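Local coordinates for protein CDP-4-keto-6-deoxy-D-glucose-3-dehydrase (Yersinia pseudotuberculosis, PDB 3BB8) that probably uses pyridoxal 5'-phosphate to remove the C3 hydroxyl of CDP-4-keto-6-deoxy-D-glucose, a step in making deoxysugars for lipopolysaccharide, at residues Ala153-Ser156 and Asp157-Ala161; Asn170-Leu174 and Ala175-Arg179; Arg178-Ala181 and Asp182-Leu186. The protein carries 1 engineered substitution. All coordinates share one frame; numbering follows the deposited sequence.

Contact 1 of 3, residues Ala153-Ser156 and Asp157-Ala161; sequences AAVS and DKTKA
Ser-156 and Thr-159 are joined by two hydrogen bonds that run in opposite senses. The backbone N of Ser-156 donates to OG1 of Thr-159 over 2.8 Å, at an N-H...O angle of 153°. The return bond goes from Thr-159 N to Ser-156 O at 3.1 Å; its donor lies well above the carbonyl plane, 68° out of it, and so not on a lone pair. Thr-159 can receive the first bond because OG1 stands beside its own backbone N (chi1 -53°), facing back across the turn, while CG2 is anti to that N. A third bond is local to the turn: Lys-158 N reaches Ser-156 OG at 3.3 Å, satisfying the definition of an ST turn. That hydroxyl lies between the backbone N and the carbonyl carbon of its own residue (chi1 72°), and it is gripped again by the carboxylate of Glu-112.

Apolar contact is slighter. CG1 of Val-155 comes to 3.9 Å from CB of Thr-159, the two side chains crossing at about a right angle. Val-155 also packs on Val-180 of helix 174-184, and both Val-155 and Thr-159 touch Ile-114 of strand 112-115.

Residues Ser-156 to Thr-159 form a type I beta turn. It links the short helix 151-154 to strand 159-165, so the arrangement is a helix-to-strand connection at the start of that strand, which lies between strands 112-115 and 187-191 in the mixed sheet of an aspartate aminotransferase fold.

Contact 2 of 3, residues Asn170-Leu174 and Ala175-Arg179; sequences NLFDL and AEVRR
Phe-172 meets Val-177 at CG2, which stands oblique to the ring, 3.4 Å from CD1 and 3.6 Å from CE1; as wholes the two side chains cross at about a right angle. The same ring stacks on His-166 and sits about 10 Å, side chain to ligand, from a bound pyridoxal 5'-phosphate. Asp-173 follows as the N-cap of helix 174-184, at the centre of an inverse gamma turn. Its CG is anti to the backbone N (chi1 -175°), a torsion that brings OD1 over the first turn, where Glu-176 N donates to it at 3.1 Å in a nearly straight bond. The donor comes from above the carboxylate plane, 64° out of it. Asp-173 O accepts from Val-177 N at 2.9 Å, so backbone and side chain of one residue serve two amides of the opening turn; the partial positive charge at the helix start would probably stabilise a negative carboxylate here. OD2 rests 3.6 Å from CB of Glu-176, whose own carboxylate turns away to a salt bridge with Arg-179. Leu-174 continues the helical pattern, its O taking Arg-178 N at 2.8 Å and lying 3.3 Å from CB of that arginine.

Contact 3 of 3, residues Arg178-Ala181 and Asp182-Leu186; sequences RRVA and DKYNL
Helical i to i+4 bonds carry the backbone from Arg-178 O to Asp-182 N (2.6 Å, nearly straight), from Arg-179 O to Lys-183 N and from Val-180 O to Tyr-184 N, after which Leu-186 N reaches five residues back to Ala-181 O at 2.9 Å.

One turn apart, Arg-178 and Asp-182 form a salt bridge. The arginine chain bends at chi2 and chi3, bringing the guanidinium back beside the carboxylate. NE donates to OD1 of Asp-182 at 3.0 Å on the syn side, with that oxygen almost in the guanidinium plane; the NH2 bond to the same oxygen is weak, and NH2 is also 3.0 Å from OD2. The two planes stand 87° apart, so this is not the flat, two-pronged pairing of parallel bonds.

Tyr-184 turns its ring edge to the backbone: CD1 lies 3.4 Å from Val-180 O, close to the ring plane, and 4.2 Å from Val-180 CG1. Its hydroxyl is bonded to Glu-152. Arg-179, its NH1 held by Glu-176, brings NH2 to 4.6 Å from NZ of Lys-183. Glu-152 probably offsets these like charges, in a salt bridge with NH2 and a long, weak ion pair with NZ.

Asn-185 leaves the helix with positive phi (56°). Together with the six-to-one bond to Ala-181 O and the weak bond from Asn-185 N to Asp-182 O, this geometry fits a Schellman motif, here turning helix 174-184 into strand 187-191 of a beta-alpha-beta crossover.

How the contacts relate
From the N terminus, contact 1 comes first, turning the chain from helix 151-154 into strand 159-165. After that strand, contact 2 starts helix 174-184, and contact 3 carries the helix to its far end. Contacts 2 and 3 overlap at Arg-178 and Arg-179; contact 1 stands in series before both, and none crosses another. Each closes a short loop or helical turn. The path then folds back: Leu-186 CD2 lies 3.2 Å from Thr-159 O and Tyr-184 CD2 3.5 Å from Val-155 CG1, so contact 3 packs on contact 1, whereas contact 2 stays about 8 Å from contact 1 at nearest atoms. Strand 159-165, the helix and strand 187-191 form one beta-alpha-beta unit.

Contact 1 of 3, residues Ala153-Ser156 and Asp157-Ala161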
ATOM      1  N   ALA A 153      32.929   8.147  -9.882  1.00 54.03           N
ATOM      2  CA  ALA A 153      33.634   8.568  -8.676  1.00 53.98           C
ATOM      3  C   ALA A 153      32.864   8.332  -7.385  1.00 54.45           C
ATOM      4  O   ALA A 153      33.446   8.363  -6.300  1.00 54.70           O
ATOM      5  CB  ALA A 153      34.023  10.039  -8.786  1.00 52.45           C
ATOM      6  N   ALA A 154      31.558   8.103  -7.490  1.00 54.12           N
ATOM      7  CA  ALA A 154      30.746   7.869  -6.297  1.00 54.00           C
ATOM      8  C   ALA A 154      30.745   6.390  -5.900  1.00 54.24           C
ATOM      9  O   ALA A 154      30.262   6.023  -4.826  1.00 54.12           O
ATOM     10  CB  ALA A 154      29.320   8.351  -6.533  1.00 52.27           C
ATOM     11  N   VAL A 155      31.290   5.546  -6.769  1.00 54.22           N
ATOM     12  CA  VAL A 155      31.348   4.117  -6.498  1.00 54.19           C
ATOM     13  C   VAL A 155      32.452   3.780  -5.502  1.00 55.51           C
ATOM     14  O   VAL A 155      33.536   4.370  -5.532  1.00 55.39           O
ATOM     15  CB  VAL A 155      31.599   3.319  -7.781  1.00 52.74           C
ATOM     16  CG1 VAL A 155      31.591   1.831  -7.471  1.00 53.40           C
ATOM     17  CG2 VAL A 155      30.543   3.660  -8.816  1.00 50.72           C
ATOM     18  N   SER A 156      32.162   2.838  -4.611  1.00 56.21           N
ATOM     19  CA  SER A 156      33.130   2.404  -3.615  1.00 57.34           C
ATOM     20  C   SER A 156      32.936   0.923  -3.313  1.00 58.39           C
ATOM     21  O   SER A 156      32.134   0.243  -3.957  1.00 57.67           O
ATOM     22  CB  SER A 156      32.985   3.212  -2.320  1.00 57.20           C
ATOM     23  OG  SER A 156      31.816   2.855  -1.608  1.00 56.05           O
ATOM     24  N   ASP A 157      33.684   0.434  -2.333  1.00 59.03           N
ATOM     25  CA  ASP A 157      33.617  -0.962  -1.932  1.00 60.33           C
ATOM     26  C   ASP A 157      32.248  -1.325  -1.357  1.00 59.14           C
ATOM     27  O   ASP A 157      31.882  -2.500  -1.310  1.00 59.13           O
ATOM     28  CB  ASP A 157      34.712  -1.250  -0.902  1.00 64.58           C
ATOM     29  CG  ASP A 157      34.723  -0.238   0.239  1.00 69.34           C
ATOM     30  OD1 ASP A 157      34.768   0.984  -0.044  1.00 72.25           O
ATOM     31  OD2 ASP A 157      34.693  -0.662   1.417  1.00 71.85           O
ATOM     32  N   LYS A 158      31.492  -0.318  -0.929  1.00 57.02           N
ATOM     33  CA  LYS A 158      30.173  -0.547  -0.353  1.00 54.49           C
ATOM     34  C   LYS A 158      29.023  -0.336  -1.332  1.00 52.86           C
ATOM     35  O   LYS A 158      27.866  -0.569  -0.995  1.00 52.63           O
ATOM     36  CB  LYS A 158      29.978   0.355   0.861  1.00 53.83           C
ATOM     37  CG  LYS A 158      30.907   0.021   2.007  1.00 56.04           C
ATOM     38  CD  LYS A 158      30.682   0.947   3.184  1.00 57.37           C
ATOM     39  CE  LYS A 158      31.517   0.531   4.386  1.00 58.47           C
ATOM     40  NZ  LYS A 158      31.289   1.453   5.536  1.00 59.05           N
ATOM     41  N   THR A 159      29.338   0.096  -2.547  1.00 50.79           N
ATOM     42  CA  THR A 159      28.304   0.333  -3.540  1.00 49.72           C
ATOM     43  C   THR A 159      27.771  -0.985  -4.072  1.00 49.50           C
ATOM     44  O   THR A 159      28.539  -1.824  -4.540  1.00 49.90           O
ATOM     45  CB  THR A 159      28.839   1.158  -4.723  1.00 49.18           C
ATOM     46  OG1 THR A 159      29.452   2.357  -4.231  1.00 47.40           O
ATOM     47  CG2 THR A 159      27.701   1.526  -5.666  1.00 48.91           C
ATOM     48  N   LYS A 160      26.455  -1.164  -4.010  1.00 48.43           N
ATOM     49  CA  LYS A 160      25.840  -2.394  -4.489  1.00 47.71           C
ATOM     50  C   LYS A 160      24.750  -2.153  -5.512  1.00 44.66           C
ATOM     51  O   LYS A 160      24.291  -3.082  -6.170  1.00 45.44           O
ATOM     52  CB  LYS A 160      25.273  -3.201  -3.314  1.00 50.17           C
ATOM     53  CG  LYS A 160      26.340  -3.827  -2.434  1.00 54.93           C
ATOM     54  CD  LYS A 160      27.169  -4.833  -3.232  1.00 59.61           C
ATOM     55  CE  LYS A 160      28.342  -5.382  -2.419  1.00 61.84           C
ATOM     56  NZ  LYS A 160      29.175  -6.334  -3.218  1.00 62.24           N
ATOM     57  N   ALA A 161      24.327  -0.907  -5.662  1.00 42.90           N
ATOM     58  CA  ALA A 161      23.273  -0.629  -6.627  1.00 41.10           C
ATOM     59  C   ALA A 161      23.116   0.832  -6.987  1.00 37.54           C
ATOM     60  O   ALA A 161      23.654   1.726  -6.334  1.00 36.44           O
ATOM     61  CB  ALA A 161      21.935  -1.166  -6.098  1.00 42.11           C
TER

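Contact 2 of 3, residues Asn170-Leu174 and Ala175-Arg179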
ATOM      1  N   ASN A 170      12.004  12.581 -19.160  1.00 37.89           N
ATOM      2  CA  ASN A 170      13.276  12.645 -19.859  1.00 39.88           C
ATOM      3  C   ASN A 170      14.138  11.512 -19.313  1.00 40.55           C
ATOM      4  O   ASN A 170      14.072  11.183 -18.132  1.00 40.28           O
ATOM      5  CB  ASN A 170      13.933  14.015 -19.649  1.00 39.70           C
ATOM      6  CG  ASN A 170      15.079  14.267 -20.620  1.00 40.91           C
ATOM      7  OD1 ASN A 170      15.073  13.768 -21.751  1.00 39.02           O
ATOM      8  ND2 ASN A 170      16.061  15.054 -20.189  1.00 39.86           N
ATOM      9  N   LEU A 171      14.946  10.919 -20.185  1.00 41.23           N
ATOM     10  CA  LEU A 171      15.773   9.777 -19.810  1.00 42.12           C
ATOM     11  C   LEU A 171      17.166  10.224 -19.378  1.00 42.03           C
ATOM     12  O   LEU A 171      17.783  11.073 -20.021  1.00 41.98           O
ATOM     13  CB  LEU A 171      15.876   8.785 -20.970  1.00 44.41           C
ATOM     14  CG  LEU A 171      14.555   8.228 -21.505  1.00 46.39           C
ATOM     15  CD1 LEU A 171      14.006   9.117 -22.611  1.00 44.95           C
ATOM     16  CD2 LEU A 171      14.734   6.800 -21.998  1.00 48.27           C
ATOM     17  N   PHE A 172      17.654   9.647 -18.285  1.00 40.57           N
ATOM     18  CA  PHE A 172      19.053   9.797 -17.900  1.00 41.41           C
ATOM     19  C   PHE A 172      19.968   9.005 -18.828  1.00 41.93           C
ATOM     20  O   PHE A 172      19.502   8.206 -19.641  1.00 40.93           O
ATOM     21  CB  PHE A 172      19.260   9.351 -16.451  1.00 40.70           C
ATOM     22  CG  PHE A 172      18.992   7.890 -16.221  1.00 41.43           C
ATOM     23  CD1 PHE A 172      19.917   6.935 -16.604  1.00 41.97           C
ATOM     24  CD2 PHE A 172      17.815   7.474 -15.623  1.00 40.27           C
ATOM     25  CE1 PHE A 172      19.674   5.590 -16.394  1.00 41.05           C
ATOM     26  CE2 PHE A 172      17.565   6.131 -15.411  1.00 40.58           C
ATOM     27  CZ  PHE A 172      18.496   5.188 -15.797  1.00 41.45           C
ATOM     28  N   ASP A 173      21.271   9.230 -18.700  1.00 42.68           N
ATOM     29  CA  ASP A 173      22.238   8.701 -19.654  1.00 44.53           C
ATOM     30  C   ASP A 173      22.438   7.201 -19.460  1.00 44.58           C
ATOM     31  O   ASP A 173      23.420   6.769 -18.855  1.00 43.75           O
ATOM     32  CB  ASP A 173      23.575   9.431 -19.523  1.00 47.60           C
ATOM     33  CG  ASP A 173      24.582   8.997 -20.570  1.00 49.55           C
ATOM     34  OD1 ASP A 173      24.373   7.933 -21.192  1.00 51.28           O
ATOM     35  OD2 ASP A 173      25.583   9.717 -20.770  1.00 51.43           O
ATOM     36  N   LEU A 174      21.503   6.413 -19.979  1.00 43.61           N
ATOM     37  CA  LEU A 174      21.520   4.967 -19.776  1.00 45.82           C
ATOM     38  C   LEU A 174      22.842   4.329 -20.191  1.00 46.65           C
ATOM     39  O   LEU A 174      23.356   3.428 -19.513  1.00 45.76           O
ATOM     40  CB  LEU A 174      20.358   4.319 -20.536  1.00 45.72           C
ATOM     41  CG  LEU A 174      19.043   4.248 -19.752  1.00 45.64           C
ATOM     42  CD1 LEU A 174      17.896   3.914 -20.687  1.00 46.43           C
ATOM     43  CD2 LEU A 174      19.164   3.204 -18.651  1.00 44.54           C
ATOM     44  N   ALA A 175      23.392   4.804 -21.303  1.00 47.27           N
ATOM     45  CA  ALA A 175      24.652   4.288 -21.810  1.00 47.39           C
ATOM     46  C   ALA A 175      25.727   4.332 -20.733  1.00 48.19           C
ATOM     47  O   ALA A 175      26.371   3.320 -20.447  1.00 48.47           O
ATOM     48  CB  ALA A 175      25.092   5.094 -23.021  1.00 49.15           C
ATOM     49  N   GLU A 176      25.920   5.502 -20.128  1.00 47.17           N
ATOM     50  CA  GLU A 176      26.933   5.643 -19.088  1.00 47.95           C
ATOM     51  C   GLU A 176      26.551   4.902 -17.809  1.00 48.35           C
ATOM     52  O   GLU A 176      27.396   4.243 -17.197  1.00 48.81           O
ATOM     53  CB  GLU A 176      27.182   7.123 -18.778  1.00 47.87           C
ATOM     54  CG  GLU A 176      28.211   7.383 -17.672  1.00 50.47           C
ATOM     55  CD  GLU A 176      29.575   6.745 -17.942  1.00 53.60           C
ATOM     56  OE1 GLU A 176      29.777   6.176 -19.042  1.00 54.95           O
ATOM     57  OE2 GLU A 176      30.451   6.816 -17.048  1.00 53.46           O
ATOM     58  N   VAL A 177      25.284   5.006 -17.404  1.00 47.83           N
ATOM     59  CA  VAL A 177      24.818   4.336 -16.192  1.00 46.84           C
ATOM     60  C   VAL A 177      25.033   2.825 -16.283  1.00 47.02           C
ATOM     61  O   VAL A 177      25.661   2.228 -15.412  1.00 46.22           O
ATOM     62  CB  VAL A 177      23.323   4.625 -15.926  1.00 45.95           C
ATOM     63  CG1 VAL A 177      22.854   3.838 -14.708  1.00 44.28           C
ATOM     64  CG2 VAL A 177      23.115   6.116 -15.690  1.00 44.50           C
ATOM     65  N   ARG A 178      24.509   2.207 -17.334  1.00 49.20           N
ATOM     66  CA  ARG A 178      24.688   0.774 -17.512  1.00 52.22           C
ATOM     67  C   ARG A 178      26.181   0.452 -17.560  1.00 53.84           C
ATOM     68  O   ARG A 178      26.652  -0.468 -16.884  1.00 55.03           O
ATOM     69  CB  ARG A 178      24.007   0.304 -18.797  1.00 52.49           C
ATOM     70  CG  ARG A 178      22.536  -0.034 -18.614  1.00 56.01           C
ATOM     71  CD  ARG A 178      22.378  -1.133 -17.571  1.00 58.79           C
ATOM     72  NE  ARG A 178      23.137  -2.319 -17.949  1.00 59.97           N
ATOM     73  CZ  ARG A 178      22.834  -3.090 -18.987  1.00 61.53           C
ATOM     74  NH1 ARG A 178      21.779  -2.803 -19.744  1.00 61.65           N
ATOM     75  NH2 ARG A 178      23.601  -4.129 -19.290  1.00 61.98           N
ATOM     76  N   ARG A 179      26.923   1.216 -18.351  1.00 52.90           N
ATOM     77  CA  ARG A 179      28.353   1.003 -18.464  1.00 53.05           C
ATOM     78  C   ARG A 179      28.944   0.905 -17.059  1.00 52.78           C
ATOM     79  O   ARG A 179      29.687  -0.027 -16.748  1.00 54.02           O
ATOM     80  CB  ARG A 179      29.004   2.167 -19.210  1.00 54.40           C
ATOM     81  CG  ARG A 179      30.334   1.826 -19.878  1.00 55.74           C
ATOM     82  CD  ARG A 179      31.292   3.000 -19.812  1.00 56.86           C
ATOM     83  NE  ARG A 179      31.994   3.032 -18.533  1.00 58.74           N
ATOM     84  CZ  ARG A 179      32.422   4.142 -17.942  1.00 60.65           C
ATOM     85  NH1 ARG A 179      32.212   5.320 -18.517  1.00 61.72           N
ATOM     86  NH2 ARG A 179      33.071   4.075 -16.784  1.00 60.06           N
TER

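Contact 3 of 3, residues Arg178-Ala181 and Asp182-Leu186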
ATOM      1  N   ARG A 178      24.509   2.207 -17.334  1.00 49.20           N
ATOM      2  CA  ARG A 178      24.688   0.774 -17.512  1.00 52.22           C
ATOM      3  C   ARG A 178      26.181   0.452 -17.560  1.00 53.84           C
ATOM      4  O   ARG A 178      26.652  -0.468 -16.884  1.00 55.03           O
ATOM      5  CB  ARG A 178      24.007   0.304 -18.797  1.00 52.49           C
ATOM      6  CG  ARG A 178      22.536  -0.034 -18.614  1.00 56.01           C
ATOM      7  CD  ARG A 178      22.378  -1.133 -17.571  1.00 58.79           C
ATOM      8  NE  ARG A 178      23.137  -2.319 -17.949  1.00 59.97           N
ATOM      9  CZ  ARG A 178      22.834  -3.090 -18.987  1.00 61.53           C
ATOM     10  NH1 ARG A 178      21.779  -2.803 -19.744  1.00 61.65           N
ATOM     11  NH2 ARG A 178      23.601  -4.129 -19.290  1.00 61.98           N
ATOM     12  N   ARG A 179      26.923   1.216 -18.351  1.00 52.90           N
ATOM     13  CA  ARG A 179      28.353   1.003 -18.464  1.00 53.05           C
ATOM     14  C   ARG A 179      28.944   0.905 -17.059  1.00 52.78           C
ATOM     15  O   ARG A 179      29.687  -0.027 -16.748  1.00 54.02           O
ATOM     16  CB  ARG A 179      29.004   2.167 -19.210  1.00 54.40           C
ATOM     17  CG  ARG A 179      30.334   1.826 -19.878  1.00 55.74           C
ATOM     18  CD  ARG A 179      31.292   3.000 -19.812  1.00 56.86           C
ATOM     19  NE  ARG A 179      31.994   3.032 -18.533  1.00 58.74           N
ATOM     20  CZ  ARG A 179      32.422   4.142 -17.942  1.00 60.65           C
ATOM     21  NH1 ARG A 179      32.212   5.320 -18.517  1.00 61.72           N
ATOM     22  NH2 ARG A 179      33.071   4.075 -16.784  1.00 60.06           N
ATOM     23  N   VAL A 180      28.606   1.868 -16.208  1.00 51.86           N
ATOM     24  CA  VAL A 180      29.124   1.885 -14.844  1.00 51.06           C
ATOM     25  C   VAL A 180      28.545   0.754 -13.994  1.00 52.50           C
ATOM     26  O   VAL A 180      29.231   0.190 -13.139  1.00 51.64           O
ATOM     27  CB  VAL A 180      28.816   3.218 -14.148  1.00 50.09           C
ATOM     28  CG1 VAL A 180      29.538   3.278 -12.810  1.00 49.00           C
ATOM     29  CG2 VAL A 180      29.236   4.373 -15.037  1.00 49.61           C
ATOM     30  N   ALA A 181      27.281   0.427 -14.233  1.00 53.33           N
ATOM     31  CA  ALA A 181      26.624  -0.632 -13.480  1.00 54.57           C
ATOM     32  C   ALA A 181      27.238  -1.982 -13.825  1.00 55.24           C
ATOM     33  O   ALA A 181      27.628  -2.738 -12.935  1.00 54.74           O
ATOM     34  CB  ALA A 181      25.126  -0.642 -13.780  1.00 52.79           C
ATOM     35  N   ASP A 182      27.323  -2.276 -15.119  1.00 55.09           N
ATOM     36  CA  ASP A 182      27.882  -3.539 -15.584  1.00 56.41           C
ATOM     37  C   ASP A 182      29.341  -3.708 -15.173  1.00 56.73           C
ATOM     38  O   ASP A 182      29.797  -4.819 -14.896  1.00 57.43           O
ATOM     39  CB  ASP A 182      27.746  -3.638 -17.101  1.00 57.20           C
ATOM     40  CG  ASP A 182      26.315  -3.448 -17.565  1.00 60.41           C
ATOM     41  OD1 ASP A 182      25.410  -4.035 -16.937  1.00 61.74           O
ATOM     42  OD2 ASP A 182      26.091  -2.719 -18.557  1.00 62.05           O
ATOM     43  N   LYS A 183      30.070  -2.601 -15.122  1.00 56.99           N
ATOM     44  CA  LYS A 183      31.468  -2.649 -14.737  1.00 56.90           C
ATOM     45  C   LYS A 183      31.605  -3.150 -13.308  1.00 56.47           C
ATOM     46  O   LYS A 183      32.257  -4.167 -13.060  1.00 55.87           O
ATOM     47  CB  LYS A 183      32.096  -1.261 -14.854  1.00 58.85           C
ATOM     48  CG  LYS A 183      33.562  -1.201 -14.443  1.00 60.02           C
ATOM     49  CD  LYS A 183      34.092   0.213 -14.586  1.00 61.56           C
ATOM     50  CE  LYS A 183      35.527   0.319 -14.128  1.00 62.99           C
ATOM     51  NZ  LYS A 183      35.976   1.738 -14.148  1.00 65.83           N
ATOM     52  N   TYR A 184      30.979  -2.440 -12.372  1.00 54.26           N
ATOM     53  CA  TYR A 184      31.055  -2.810 -10.964  1.00 52.02           C
ATOM     54  C   TYR A 184      30.035  -3.856 -10.519  1.00 49.70           C
ATOM     55  O   TYR A 184      29.919  -4.146  -9.329  1.00 47.50           O
ATOM     56  CB  TYR A 184      30.930  -1.562 -10.088  1.00 54.65           C
ATOM     57  CG  TYR A 184      32.080  -0.596 -10.258  1.00 56.61           C
ATOM     58  CD1 TYR A 184      32.113   0.305 -11.324  1.00 56.85           C
ATOM     59  CD2 TYR A 184      33.158  -0.611  -9.372  1.00 57.48           C
ATOM     60  CE1 TYR A 184      33.197   1.168 -11.502  1.00 58.02           C
ATOM     61  CE2 TYR A 184      34.246   0.243  -9.541  1.00 57.92           C
ATOM     62  CZ  TYR A 184      34.260   1.129 -10.606  1.00 57.92           C
ATOM     63  OH  TYR A 184      35.342   1.961 -10.775  1.00 56.23           O
ATOM     64  N   ASN A 185      29.310  -4.425 -11.479  1.00 47.95           N
ATOM     65  CA  ASN A 185      28.300  -5.441 -11.197  1.00 47.03           C
ATOM     66  C   ASN A 185      27.253  -4.943 -10.200  1.00 46.62           C
ATOM     67  O   ASN A 185      26.798  -5.689  -9.323  1.00 44.84           O
ATOM     68  CB  ASN A 185      28.965  -6.706 -10.654  1.00 48.02           C
ATOM     69  CG  ASN A 185      29.778  -7.423 -11.700  1.00 49.23           C
ATOM     70  OD1 ASN A 185      29.238  -7.926 -12.690  1.00 50.73           O
ATOM     71  ND2 ASN A 185      31.087  -7.471 -11.494  1.00 49.01           N
ATOM     72  N   LEU A 186      26.878  -3.678 -10.347  1.00 45.18           N
ATOM     73  CA  LEU A 186      25.894  -3.057  -9.476  1.00 43.29           C
ATOM     74  C   LEU A 186      24.489  -3.331  -9.987  1.00 41.15           C
ATOM     75  O   LEU A 186      24.269  -3.434 -11.195  1.00 40.70           O
ATOM     76  CB  LEU A 186      26.105  -1.546  -9.442  1.00 44.28           C
ATOM     77  CG  LEU A 186      27.473  -1.011  -9.029  1.00 46.91           C
ATOM     78  CD1 LEU A 186      27.504   0.497  -9.256  1.00 45.66           C
ATOM     79  CD2 LEU A 186      27.751  -1.354  -7.571  1.00 46.94           C
TER